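Local atomic coordinates of DNA ligase (Archaeoglobus fulgidus, PDB entry 3GDE), a protein that probably seals nicks in double-stranded DNA during replication, recombination and repair, using ATP and passing through an AMP-lysine intermediate on the enzyme. Residues A[5-10]-A[149-154]; A[39-44]-A[116-121]; A[45-50]-A[197-202]; A[51-56]-A[159-164]; A[60-65]-A[122-127]. All blocks are in the same frame, centred on the assembly; numbering follows the deposited sequence.

Contact 1: A[5-10]-A[149-154]; sequences LFAEFA and LATPLE
A capping box formed by Thr151 and Glu154 at the start of helix 152-162 packs against Phe6, Ala7 and Ala10 in the first turns of helix 6-16, a buried contact in the helical N-terminal region of the ligase. Within the box Glu154 N donates to Thr151 OG1 at 3.1 Å, an oxygen held between the backbone N and the carbonyl carbon of its own residue (chi1 67°). The return bond, from Thr151 N to Glu154 OE1 at 2.8 Å, is nearly straight (165°) and meets that oxygen on its anti side. The other oxygen looks across the contact: Glu154 OE2 takes a weak, bent bond from Ala7 N at 2.8 Å (120°), with Ala7 CB 3.2 Å from the same Glu154 oxygen. OE2 also accepts from Leu115 N, so one carboxylate joins the start of its own helix to the first turn of helix 6-16 and to the loop before helix 117-129. Phe6 and the aliphatic part of Glu154 slide past each other in opposite directions. Glu154 CG lies in the ring plane at the edge, 3.6 Å from Phe6 CD1, and Phe9 CD2 sits over one ring face toward the rim. One turn on, Ala10 CB rests 3.6 Å from the carbonyl oxygen Leu153 O and 4.4 Å from Leu153 CB.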
# COMPACT_ATOMS: atom_id res chain seq x y z
N LEU A 5 16.16 19.34 14.53
CA LEU A 5 17.14 18.28 14.28
C LEU A 5 16.41 16.95 14.22
O LEU A 5 15.50 16.69 15.01
CB LEU A 5 18.20 18.21 15.38
CG LEU A 5 19.35 19.21 15.54
CD1 LEU A 5 19.90 19.77 14.22
CD2 LEU A 5 18.91 20.33 16.46
N PHE A 6 16.82 16.11 13.27
CA PHE A 6 16.32 14.74 13.18
C PHE A 6 16.52 14.04 14.53
O PHE A 6 15.68 13.22 14.93
CB PHE A 6 17.00 13.98 12.03
CG PHE A 6 16.35 12.65 11.72
CD1 PHE A 6 16.86 11.47 12.25
CD2 PHE A 6 15.24 12.58 10.87
CE1 PHE A 6 16.26 10.23 11.96
CE2 PHE A 6 14.64 11.36 10.56
CZ PHE A 6 15.14 10.18 11.11
N ALA A 7 17.60 14.39 15.23
CA ALA A 7 17.88 13.88 16.59
C ALA A 7 16.79 14.19 17.62
O ALA A 7 16.62 13.42 18.56
CB ALA A 7 19.22 14.39 17.11
N GLU A 8 16.09 15.31 17.48
CA GLU A 8 14.98 15.60 18.39
C GLU A 8 13.85 14.61 18.10
O GLU A 8 13.28 14.02 19.01
CB GLU A 8 14.51 17.05 18.27
CG GLU A 8 13.28 17.34 19.14
CD GLU A 8 12.75 18.76 19.02
OE1 GLU A 8 11.80 19.08 19.77
OE2 GLU A 8 13.26 19.55 18.20
N PHE A 9 13.56 14.43 16.81
CA PHE A 9 12.61 13.44 16.34
C PHE A 9 13.02 12.02 16.76
O PHE A 9 12.18 11.24 17.24
CB PHE A 9 12.46 13.57 14.81
CG PHE A 9 11.80 12.39 14.15
CD1 PHE A 9 10.42 12.19 14.26
CD2 PHE A 9 12.55 11.49 13.41
CE1 PHE A 9 9.81 11.11 13.65
CE2 PHE A 9 11.95 10.39 12.80
CZ PHE A 9 10.57 10.20 12.92
N ALA A 10 14.30 11.70 16.59
CA ALA A 10 14.84 10.38 16.91
C ALA A 10 14.67 10.02 18.39
O ALA A 10 14.23 8.91 18.72
CB ALA A 10 16.31 10.26 16.47
N LEU A 149 27.47 12.40 9.66
CA LEU A 149 27.01 13.57 10.43
C LEU A 149 25.98 13.25 11.52
O LEU A 149 25.69 14.09 12.38
CB LEU A 149 26.41 14.61 9.48
CG LEU A 149 27.21 15.73 8.81
CD1 LEU A 149 28.71 15.67 8.98
CD2 LEU A 149 26.83 15.77 7.34
N ALA A 150 25.45 12.03 11.50
CA ALA A 150 24.34 11.64 12.36
C ALA A 150 24.78 11.14 13.75
O ALA A 150 25.85 10.56 13.90
CB ALA A 150 23.51 10.57 11.67
N THR A 151 23.94 11.38 14.75
CA THR A 151 24.12 10.74 16.06
C THR A 151 23.75 9.24 15.94
O THR A 151 23.11 8.84 14.98
CB THR A 151 23.26 11.41 17.17
OG1 THR A 151 21.87 11.19 16.91
CG2 THR A 151 23.54 12.92 17.26
N PRO A 152 24.20 8.41 16.90
CA PRO A 152 23.81 7.00 16.91
C PRO A 152 22.29 6.80 16.79
O PRO A 152 21.84 6.01 15.97
CB PRO A 152 24.34 6.50 18.26
CG PRO A 152 25.55 7.35 18.51
CD PRO A 152 25.12 8.72 18.02
N LEU A 153 21.51 7.54 17.58
CA LEU A 153 20.05 7.45 17.52
C LEU A 153 19.44 7.97 16.21
O LEU A 153 18.41 7.48 15.76
CB LEU A 153 19.43 8.17 18.71
CG LEU A 153 18.20 7.55 19.37
CD1 LEU A 153 18.31 6.01 19.48
CD2 LEU A 153 18.03 8.18 20.73
N GLU A 154 20.08 8.98 15.61
CA GLU A 154 19.66 9.43 14.28
C GLU A 154 19.90 8.34 13.25
O GLU A 154 19.07 8.11 12.38
CB GLU A 154 20.41 10.70 13.86
CG GLU A 154 19.79 11.97 14.36
CD GLU A 154 20.66 13.21 14.09
OE1 GLU A 154 21.88 13.07 13.90
OE2 GLU A 154 20.11 14.33 14.08

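Contact 2: A[39-44]-A[116-121]; sequences ERDLYD and TVRKVR
Arg118 and Arg121 of helix 117-129 reach across to Asp41 and Asp44 of helix 39-49, forming a four-residue salt-bridge network between two helices of the DNA-binding domain. The short helical segments cross at 63° with their axes 10.3 Å apart, a wide spacing that the long arginine chains span. Among the charged bonds, Arg118 NH2 gives an almost straight one (174°) to the anti lone pair of Asp41 OD2 at 2.6 Å, in the guanidinium plane. The same nitrogen donates to Asp44 OD2 at 2.7 Å, and NH1 of Arg118 adds a bond to that oxygen at 2.8 Å, so the guanidinium grips a single atom end-on. The carboxylate and guanidinium planes are nearly coplanar (16° apart), and the two bonds that share Asp44 OD2 are both bent. The other oxygen, Asp44 OD1, is met from above the carboxylate plane by Arg121 NH1 at 3.0 Å. Arg121 NH2 turns elsewhere, to the carbonyl oxygen of Val53. Water adds to the network: one molecule donates to Asp41 OD2 and accepts from Arg118 N, and a second bridges that oxygen to Arg118 NE, the latter bond weak. Van der Waals packing joins the two arginines, which cross at about a right angle: Arg40 CG sits over the centre of the Arg118 guanidinium, while Arg118 CD lies over the centre of the Arg40 guanidinium. Their like charges stay apart, Arg40 NE to Arg118 NE 4.4 Å. The apolar share falls to Val117, whose CG1 touches Asp44 CB at 3.5 Å.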
# COMPACT_ATOMS: atom_id res chain seq x y z
N GLU A 39 6.02 24.33 9.25
CA GLU A 39 5.04 23.43 8.65
C GLU A 39 5.64 22.28 7.83
O GLU A 39 4.99 21.25 7.63
CB GLU A 39 3.93 24.20 7.90
CG GLU A 39 4.35 24.93 6.64
CD GLU A 39 3.20 25.71 5.99
OE1 GLU A 39 2.51 26.48 6.71
OE2 GLU A 39 3.00 25.56 4.76
N ARG A 40 6.88 22.45 7.37
CA ARG A 40 7.57 21.38 6.65
C ARG A 40 8.28 20.38 7.55
O ARG A 40 8.43 19.23 7.17
CB ARG A 40 8.49 21.93 5.56
CG ARG A 40 9.53 22.89 6.03
CD ARG A 40 9.56 24.09 5.10
NE ARG A 40 10.35 23.84 3.89
CZ ARG A 40 11.40 24.57 3.51
NH1 ARG A 40 11.79 25.62 4.24
NH2 ARG A 40 12.05 24.27 2.39
N ASP A 41 8.70 20.80 8.75
CA ASP A 41 9.11 19.85 9.78
C ASP A 41 7.91 19.03 10.25
O ASP A 41 8.04 17.85 10.54
CB ASP A 41 9.76 20.53 11.00
CG ASP A 41 11.14 21.09 10.71
OD1 ASP A 41 11.59 21.94 11.50
OD2 ASP A 41 11.78 20.72 9.71
N LEU A 42 6.74 19.68 10.34
CA LEU A 42 5.49 18.99 10.70
C LEU A 42 5.15 17.92 9.67
O LEU A 42 4.97 16.75 10.00
CB LEU A 42 4.31 19.98 10.85
CG LEU A 42 2.92 19.34 11.10
CD1 LEU A 42 2.90 18.47 12.37
CD2 LEU A 42 1.78 20.35 11.13
N TYR A 43 5.11 18.34 8.41
CA TYR A 43 4.89 17.47 7.26
C TYR A 43 5.85 16.28 7.29
O TYR A 43 5.42 15.12 7.25
CB TYR A 43 5.07 18.26 5.96
CG TYR A 43 4.80 17.46 4.71
CD1 TYR A 43 3.53 17.47 4.13
CD2 TYR A 43 5.80 16.70 4.11
CE1 TYR A 43 3.26 16.74 2.97
CE2 TYR A 43 5.55 15.96 2.96
CZ TYR A 43 4.28 15.98 2.40
OH TYR A 43 4.04 15.24 1.26
N ASP A 44 7.14 16.57 7.38
CA ASP A 44 8.13 15.50 7.40
C ASP A 44 7.97 14.56 8.59
O ASP A 44 8.05 13.35 8.43
CB ASP A 44 9.54 16.09 7.35
CG ASP A 44 9.90 16.64 5.99
OD1 ASP A 44 9.33 16.19 4.97
OD2 ASP A 44 10.78 17.53 5.93
N THR A 116 19.54 18.21 10.58
CA THR A 116 18.18 18.72 10.55
C THR A 116 17.31 17.80 9.73
O THR A 116 17.77 17.12 8.81
CB THR A 116 18.13 20.16 9.96
OG1 THR A 116 18.54 20.13 8.59
CG2 THR A 116 19.04 21.10 10.75
N VAL A 117 16.03 17.78 10.09
CA VAL A 117 15.02 17.11 9.29
C VAL A 117 15.07 17.68 7.87
O VAL A 117 14.87 16.96 6.89
CB VAL A 117 13.63 17.29 9.93
CG1 VAL A 117 12.54 16.63 9.10
CG2 VAL A 117 13.65 16.75 11.37
N ARG A 118 15.35 18.98 7.76
CA ARG A 118 15.41 19.64 6.46
C ARG A 118 16.52 19.04 5.59
O ARG A 118 16.28 18.72 4.43
CB ARG A 118 15.58 21.16 6.64
CG ARG A 118 15.00 21.99 5.48
CD ARG A 118 13.49 22.32 5.62
NE ARG A 118 12.80 21.49 6.61
CZ ARG A 118 12.11 20.38 6.36
NH1 ARG A 118 11.98 19.92 5.11
NH2 ARG A 118 11.55 19.71 7.36
N LYS A 119 17.72 18.88 6.15
CA LYS A 119 18.82 18.21 5.46
C LYS A 119 18.51 16.76 5.08
O LYS A 119 18.86 16.32 3.98
CB LYS A 119 20.12 18.26 6.27
CG LYS A 119 21.36 18.06 5.40
CD LYS A 119 22.42 17.22 6.08
CE LYS A 119 23.81 17.82 5.84
NZ LYS A 119 24.16 18.82 6.92
N VAL A 120 17.86 16.02 5.98
CA VAL A 120 17.42 14.65 5.68
C VAL A 120 16.49 14.63 4.46
O VAL A 120 16.68 13.86 3.53
CB VAL A 120 16.73 13.97 6.90
CG1 VAL A 120 16.09 12.65 6.49
CG2 VAL A 120 17.73 13.74 8.02
N ARG A 121 15.49 15.49 4.49
CA ARG A 121 14.56 15.67 3.38
C ARG A 121 15.27 16.01 2.06
O ARG A 121 14.96 15.42 1.04
CB ARG A 121 13.57 16.77 3.72
CG ARG A 121 12.61 17.10 2.62
CD ARG A 121 11.38 16.26 2.82
NE ARG A 121 11.27 15.21 1.83
CZ ARG A 121 10.46 14.17 1.92
NH1 ARG A 121 9.67 14.00 2.97
NH2 ARG A 121 10.45 13.28 0.94
O HOH W 1 14.68 20.87 10.10
O HOH W 2 12.33 23.54 8.33

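Contact 3: A[45-50]-A[197-202]; sequences VVLFIT and TNDLGR
Val46 and Gly201 bring their CA atoms to 5.3 Å, where the last turns of helix 39-49 meet the capped start of helix 200-216. Residues 197-202 span the short turn between helix 187-197 and helix 200-216 in the helical N-terminal part of the ligase: Asn198 leaves the first helix with positive phi (52°), and Asp199 follows as N-cap of the next. Asp199 OD1 accepts from Arg202 N at 3.2 Å, met from far above the carboxylate plane (78°), and takes a weak bond from Gly201 N. Its partner oxygen OD2 is bonded to Tyr43 OH, one helical turn back on helix 39-49, so this cap residue joins the two helices by a polar link beside the apolar packing. Gly201 has no side chain, and Leu47 CD1 comes in close to its backbone, 3.6 Å from Gly201 N. The same methyl lies 3.5 Å from Asp199 OD1, the leucine crossing the aspartate at about a right angle. Met175 and Ile179 of helix 172-182 pack on Leu200 nearby. Val46 uses one branch: with CG1 anti to the backbone N (chi1 169°), this methyl meets Leu200 at two places, 3.7 Å from Leu200 O and 3.9 Å from Leu200 CB.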
# COMPACT_ATOMS: atom_id res chain seq x y z
N VAL A 45 7.71 15.11 9.77
CA VAL A 45 7.56 14.27 10.97
C VAL A 45 6.37 13.30 10.84
O VAL A 45 6.47 12.14 11.24
CB VAL A 45 7.47 15.14 12.28
CG1 VAL A 45 6.94 14.34 13.47
CG2 VAL A 45 8.83 15.71 12.61
N VAL A 46 5.27 13.78 10.27
CA VAL A 46 4.07 12.96 10.12
C VAL A 46 4.34 11.79 9.16
O VAL A 46 4.02 10.64 9.47
CB VAL A 46 2.82 13.80 9.71
CG1 VAL A 46 1.67 12.89 9.30
CG2 VAL A 46 2.39 14.70 10.86
N LEU A 47 4.94 12.10 8.01
CA LEU A 47 5.40 11.07 7.09
C LEU A 47 6.40 10.13 7.76
O LEU A 47 6.14 8.93 7.88
CB LEU A 47 5.97 11.68 5.81
CG LEU A 47 4.97 11.79 4.66
CD1 LEU A 47 3.89 12.81 4.94
CD2 LEU A 47 5.67 12.10 3.32
N PHE A 48 7.52 10.69 8.24
CA PHE A 48 8.62 9.91 8.80
C PHE A 48 8.22 8.93 9.91
O PHE A 48 8.70 7.80 9.95
CB PHE A 48 9.78 10.80 9.27
CG PHE A 48 10.47 11.55 8.15
CD1 PHE A 48 10.08 11.40 6.82
CD2 PHE A 48 11.54 12.39 8.43
CE1 PHE A 48 10.72 12.09 5.80
CE2 PHE A 48 12.20 13.07 7.42
CZ PHE A 48 11.78 12.94 6.10
N ILE A 49 7.33 9.34 10.81
CA ILE A 49 6.92 8.45 11.91
C ILE A 49 6.16 7.20 11.40
O ILE A 49 6.16 6.15 12.06
CB ILE A 49 6.13 9.20 13.02
CG1 ILE A 49 6.02 8.34 14.29
CG2 ILE A 49 4.75 9.65 12.52
CD1 ILE A 49 5.63 9.13 15.54
N THR A 50 5.54 7.32 10.22
CA THR A 50 4.83 6.20 9.61
C THR A 50 5.72 5.31 8.74
O THR A 50 5.23 4.41 8.06
CB THR A 50 3.62 6.66 8.75
OG1 THR A 50 4.07 7.54 7.72
CG2 THR A 50 2.59 7.37 9.61
N THR A 197 -6.91 13.00 -0.30
CA THR A 197 -5.59 13.58 -0.59
C THR A 197 -4.49 12.54 -0.61
O THR A 197 -3.50 12.72 -1.31
CB THR A 197 -5.17 14.67 0.44
OG1 THR A 197 -5.09 14.09 1.75
CG2 THR A 197 -6.17 15.82 0.45
N ASN A 198 -4.67 11.48 0.17
CA ASN A 198 -3.67 10.42 0.34
C ASN A 198 -2.27 10.91 0.73
O ASN A 198 -1.24 10.33 0.33
CB ASN A 198 -3.66 9.49 -0.88
CG ASN A 198 -4.88 8.60 -0.93
OD1 ASN A 198 -4.95 7.60 -0.22
ND2 ASN A 198 -5.87 8.98 -1.74
N ASP A 199 -2.25 11.97 1.53
CA ASP A 199 -1.03 12.52 2.11
C ASP A 199 -1.36 13.01 3.52
O ASP A 199 -1.92 14.10 3.68
CB ASP A 199 -0.50 13.66 1.24
CG ASP A 199 0.89 14.14 1.67
OD1 ASP A 199 1.30 13.93 2.84
OD2 ASP A 199 1.58 14.75 0.83
N LEU A 200 -1.01 12.21 4.53
CA LEU A 200 -1.26 12.56 5.93
C LEU A 200 -0.50 13.78 6.39
O LEU A 200 -0.95 14.49 7.29
CB LEU A 200 -0.94 11.38 6.86
CG LEU A 200 -2.12 10.66 7.51
CD1 LEU A 200 -1.63 9.82 8.69
CD2 LEU A 200 -3.23 11.63 7.97
N GLY A 201 0.66 14.02 5.78
CA GLY A 201 1.45 15.22 6.05
C GLY A 201 0.71 16.48 5.65
O GLY A 201 0.59 17.41 6.44
N ARG A 202 0.21 16.49 4.41
CA ARG A 202 -0.64 17.56 3.90
C ARG A 202 -1.84 17.78 4.82
O ARG A 202 -2.18 18.92 5.14
CB ARG A 202 -1.13 17.22 2.49
CG ARG A 202 -1.22 18.40 1.54
CD ARG A 202 -2.63 18.78 1.13
NE ARG A 202 -3.04 18.03 -0.04
CZ ARG A 202 -3.87 18.46 -1.00
NH1 ARG A 202 -4.39 19.68 -0.96
NH2 ARG A 202 -4.16 17.65 -2.01

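Contact 4: A[51-56]-A[159-164]; sequences GKVYPP and TRLILN
Gly51 (phi 72°) and Asn164 (phi 62°) both have positive phi where their backbones meet, CA to CA 4.3 Å. The approach is this close because Gly51 lacks a CB, which would run into Asn164 O. Asn164 CG is anti to its own carbonyl carbon, beside the backbone N (chi1 -55°), and the amide beyond it sends ND2 to Gly51 O at 2.8 Å in a weak, bent hydrogen bond. The same carbonyl oxygen receives a CA-H...O contact from Asn164 CA at 3.4 Å. Asn164 is the residue that ends helix 152-162 in a Schellman motif, and its N bonds back to Leu161 O at 2.9 Å. The motif thus presents its turn residue to the loop that leaves helix 39-49 in the N-terminal helical domain. One turn back, Leu161 has CG anti to the backbone N, and its branch end meets the loop: CD1 lies 3.7 Å from Lys52 O and 3.9 Å from Val53 CG2. The valine and leucine side chains cross at about a right angle, and Phe124 of helix 117-129 touches both. The CB of Lys52 is directed away from the helix, and its NZ forms a salt bridge with Glu172, while Val53 O accepts from Arg121 NH2.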
# COMPACT_ATOMS: atom_id res chain seq x y z
N GLY A 51 7.03 5.58 8.74
CA GLY A 51 7.97 4.87 7.88
C GLY A 51 7.89 5.24 6.41
O GLY A 51 8.32 4.46 5.56
N LYS A 52 7.36 6.42 6.11
CA LYS A 52 7.23 6.89 4.72
C LYS A 52 8.08 8.12 4.47
O LYS A 52 8.17 9.03 5.31
CB LYS A 52 5.78 7.29 4.39
CG LYS A 52 4.76 6.16 4.28
CD LYS A 52 3.38 6.80 3.99
CE LYS A 52 2.23 5.83 4.22
NZ LYS A 52 2.09 5.40 5.66
N VAL A 53 8.67 8.17 3.29
CA VAL A 53 9.38 9.36 2.83
C VAL A 53 8.53 10.08 1.77
O VAL A 53 8.48 11.32 1.74
CB VAL A 53 10.79 8.98 2.30
CG1 VAL A 53 11.52 10.19 1.76
CG2 VAL A 53 11.61 8.31 3.40
N TYR A 54 7.85 9.30 0.93
CA TYR A 54 6.92 9.81 -0.08
C TYR A 54 5.60 9.05 -0.00
O TYR A 54 5.59 7.90 0.40
CB TYR A 54 7.50 9.68 -1.51
CG TYR A 54 8.88 10.30 -1.65
CD1 TYR A 54 9.04 11.68 -1.76
CD2 TYR A 54 10.02 9.49 -1.64
CE1 TYR A 54 10.30 12.25 -1.86
CE2 TYR A 54 11.29 10.03 -1.75
CZ TYR A 54 11.43 11.42 -1.86
OH TYR A 54 12.69 11.96 -1.95
N PRO A 55 4.48 9.71 -0.37
CA PRO A 55 3.23 8.98 -0.64
C PRO A 55 3.43 7.97 -1.78
O PRO A 55 4.25 8.21 -2.67
CB PRO A 55 2.27 10.09 -1.06
CG PRO A 55 2.82 11.32 -0.41
CD PRO A 55 4.30 11.17 -0.50
N PRO A 56 2.71 6.84 -1.75
CA PRO A 56 2.93 5.80 -2.78
C PRO A 56 2.55 6.26 -4.19
O PRO A 56 3.15 5.81 -5.17
CB PRO A 56 2.02 4.65 -2.32
CG PRO A 56 0.98 5.30 -1.45
CD PRO A 56 1.69 6.45 -0.77
N THR A 159 17.94 4.72 9.22
CA THR A 159 18.03 3.39 8.65
C THR A 159 16.64 2.75 8.60
O THR A 159 16.23 2.23 7.57
CB THR A 159 19.03 2.53 9.46
OG1 THR A 159 20.33 3.14 9.40
CG2 THR A 159 19.11 1.09 8.92
N ARG A 160 15.91 2.83 9.72
CA ARG A 160 14.57 2.25 9.81
C ARG A 160 13.58 2.93 8.87
O ARG A 160 12.69 2.29 8.33
CB ARG A 160 14.07 2.28 11.25
CG ARG A 160 14.79 1.29 12.15
CD ARG A 160 14.05 1.07 13.45
NE ARG A 160 14.83 0.34 14.43
CZ ARG A 160 14.48 0.22 15.71
NH1 ARG A 160 13.36 0.79 16.14
NH2 ARG A 160 15.23 -0.45 16.56
N LEU A 161 13.78 4.23 8.68
CA LEU A 161 12.96 5.04 7.78
C LEU A 161 13.14 4.60 6.33
O LEU A 161 12.16 4.32 5.64
CB LEU A 161 13.27 6.54 7.97
CG LEU A 161 12.57 7.62 7.14
CD1 LEU A 161 11.05 7.46 7.12
CD2 LEU A 161 12.96 9.01 7.67
N ILE A 162 14.40 4.51 5.88
CA ILE A 162 14.73 3.99 4.55
C ILE A 162 14.18 2.56 4.31
O ILE A 162 13.74 2.23 3.21
CB ILE A 162 16.27 4.00 4.31
CG1 ILE A 162 16.79 5.45 4.26
CG2 ILE A 162 16.65 3.22 3.02
CD1 ILE A 162 18.28 5.56 4.45
N LEU A 163 14.21 1.74 5.35
CA LEU A 163 13.67 0.38 5.30
C LEU A 163 12.16 0.32 5.54
O LEU A 163 11.57 -0.76 5.52
CB LEU A 163 14.41 -0.52 6.31
CG LEU A 163 15.89 -0.75 5.97
CD1 LEU A 163 16.62 -1.51 7.06
CD2 LEU A 163 16.05 -1.45 4.62
N ASN A 164 11.55 1.49 5.78
CA ASN A 164 10.10 1.63 5.96
C ASN A 164 9.44 0.89 7.14
O ASN A 164 8.22 0.75 7.17
CB ASN A 164 9.34 1.34 4.65
CG ASN A 164 9.83 2.20 3.46
OD1 ASN A 164 9.94 1.69 2.33
ND2 ASN A 164 10.12 3.49 3.70

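Contact 5: A[60-65]-A[122-127]; sequences RELGVG and ETFDEI
One face of the Phe124 ring carries a methyl of Leu62: CD1 stands 4.3 Å from the ring centroid of Phe124, 9° off the normal, a CH-pi contact over the centre. The other branch of the leucine goes to the helix backbone, with Leu62 CD2 3.4 Å from Phe124 O and 3.8 Å from Phe124 CB. The other two flat groups meet more loosely. The planes of the Arg60 guanidinium and the Asp125 carboxylate are 45° apart, and Arg60 NH1 is 3.9 Å from Asp125 OD1, a long salt bridge of charges alone, since the oxygen is well out of the guanidinium plane. A water makes the closer link, accepting from Arg60 NH1 at 2.7 Å and donating to Asp125 OD2. The stronger partners of these groups lie elsewhere, Asp58 for Arg60 NH2 and Tyr54 for Asp125 OD1. In the fold, an irregular loop leading to Gly65, the N-cap of helix 66-77, packs against helix 117-129 in the DNA-binding domain. Gly63, with positive phi (68°), turns the chain between Leu62 and Val64, and both flanking residues reach Ile127. Ile127 CG2, anti to the backbone N, takes both contacts: it is 3.6 Å from Val64 CG2, the two side chains crossing at about a right angle, and 3.6 Å from Leu62 O. Ile162 of helix 152-162 packs against Leu62, Val64 and Phe124. A further water lies near both Leu62 O and Ile127 O.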
# COMPACT_ATOMS: atom_id res chain seq x y z
N ARG A 60 8.02 9.84 -7.05
CA ARG A 60 9.30 9.70 -6.34
C ARG A 60 9.38 8.48 -5.42
O ARG A 60 8.49 8.24 -4.61
CB ARG A 60 9.63 10.97 -5.56
CG ARG A 60 9.97 12.18 -6.43
CD ARG A 60 10.06 13.46 -5.60
NE ARG A 60 8.79 13.75 -4.93
CZ ARG A 60 8.60 14.72 -4.04
NH1 ARG A 60 9.60 15.52 -3.68
NH2 ARG A 60 7.40 14.89 -3.51
N GLU A 61 10.46 7.71 -5.58
CA GLU A 61 10.85 6.61 -4.70
C GLU A 61 12.32 6.82 -4.36
O GLU A 61 13.09 7.23 -5.24
CB GLU A 61 10.74 5.28 -5.44
CG GLU A 61 9.41 4.57 -5.38
CD GLU A 61 9.46 3.21 -6.09
OE1 GLU A 61 9.46 3.19 -7.35
OE2 GLU A 61 9.52 2.17 -5.38
N LEU A 62 12.73 6.51 -3.13
CA LEU A 62 14.15 6.54 -2.75
C LEU A 62 15.00 5.59 -3.61
O LEU A 62 16.06 5.97 -4.10
CB LEU A 62 14.37 6.21 -1.27
CG LEU A 62 14.42 7.28 -0.17
CD1 LEU A 62 14.99 6.67 1.13
CD2 LEU A 62 15.18 8.56 -0.57
N GLY A 63 14.54 4.35 -3.77
CA GLY A 63 15.26 3.34 -4.55
C GLY A 63 16.55 2.92 -3.87
O GLY A 63 17.57 2.67 -4.52
N VAL A 64 16.50 2.87 -2.54
CA VAL A 64 17.64 2.46 -1.74
C VAL A 64 17.34 1.10 -1.08
O VAL A 64 16.50 1.00 -0.17
CB VAL A 64 18.00 3.54 -0.68
CG1 VAL A 64 19.07 3.05 0.26
CG2 VAL A 64 18.47 4.81 -1.38
N GLY A 65 18.03 0.07 -1.56
CA GLY A 65 17.96 -1.27 -0.99
C GLY A 65 18.95 -1.44 0.15
O GLY A 65 19.91 -0.65 0.28
N GLU A 122 16.21 16.95 2.10
CA GLU A 122 16.94 17.40 0.90
C GLU A 122 17.81 16.29 0.32
O GLU A 122 17.79 16.07 -0.89
CB GLU A 122 17.83 18.63 1.19
CG GLU A 122 17.15 19.78 1.92
CD GLU A 122 16.38 20.74 1.01
OE1 GLU A 122 16.00 21.83 1.52
OE2 GLU A 122 16.15 20.44 -0.20
N THR A 123 18.55 15.60 1.18
CA THR A 123 19.38 14.47 0.79
C THR A 123 18.54 13.34 0.17
O THR A 123 18.92 12.77 -0.86
CB THR A 123 20.17 13.94 2.01
OG1 THR A 123 20.80 15.04 2.66
CG2 THR A 123 21.22 12.91 1.57
N PHE A 124 17.40 13.03 0.81
CA PHE A 124 16.41 12.07 0.27
C PHE A 124 15.88 12.45 -1.11
O PHE A 124 15.82 11.60 -2.01
CB PHE A 124 15.24 11.86 1.23
CG PHE A 124 15.57 10.95 2.41
CD1 PHE A 124 14.63 10.75 3.41
CD2 PHE A 124 16.80 10.33 2.51
CE1 PHE A 124 14.91 9.91 4.50
CE2 PHE A 124 17.09 9.50 3.60
CZ PHE A 124 16.14 9.29 4.59
N ASP A 125 15.50 13.72 -1.28
CA ASP A 125 15.00 14.21 -2.57
C ASP A 125 16.05 14.10 -3.68
O ASP A 125 15.72 13.73 -4.81
CB ASP A 125 14.44 15.64 -2.47
CG ASP A 125 13.10 15.70 -1.72
OD1 ASP A 125 12.55 14.65 -1.32
OD2 ASP A 125 12.59 16.82 -1.53
N GLU A 126 17.32 14.38 -3.36
CA GLU A 126 18.40 14.15 -4.31
C GLU A 126 18.58 12.66 -4.65
O GLU A 126 18.66 12.31 -5.82
CB GLU A 126 19.74 14.72 -3.85
CG GLU A 126 20.81 14.38 -4.89
CD GLU A 126 22.17 14.99 -4.66
OE1 GLU A 126 23.03 14.73 -5.52
OE2 GLU A 126 22.38 15.69 -3.65
N ILE A 127 18.64 11.81 -3.63
CA ILE A 127 18.75 10.37 -3.82
C ILE A 127 17.65 9.82 -4.74
O ILE A 127 17.95 9.09 -5.67
CB ILE A 127 18.78 9.60 -2.46
CG1 ILE A 127 20.14 9.80 -1.77
CG2 ILE A 127 18.53 8.12 -2.67
CD1 ILE A 127 20.17 9.44 -0.26
O HOH W 3 9.91 16.81 -1.33
O HOH W 4 16.80 6.84 -6.77

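From the N terminus, helix 6-16 closes a long loop onto the start of helix 152-162 in contact 1, and contacts 2 and 5 fall within that loop. Helix 39-49 serves contact 2 with its first half and contact 3 with its second, reaching helix 117-129 and then helix 200-216. The loop after it supplies contacts 4 and 5, to the end of helix 152-162 and to helix 117-129. Contact 5 is enclosed by contact 4, and both by contact 3. Contact 1 crosses contacts 3 and 4, while contact 2 crosses 3, 4 and 5. Phe48, between Phe6, Phe9, Val117 and Leu161, touches segments of contacts 1, 2 and 4.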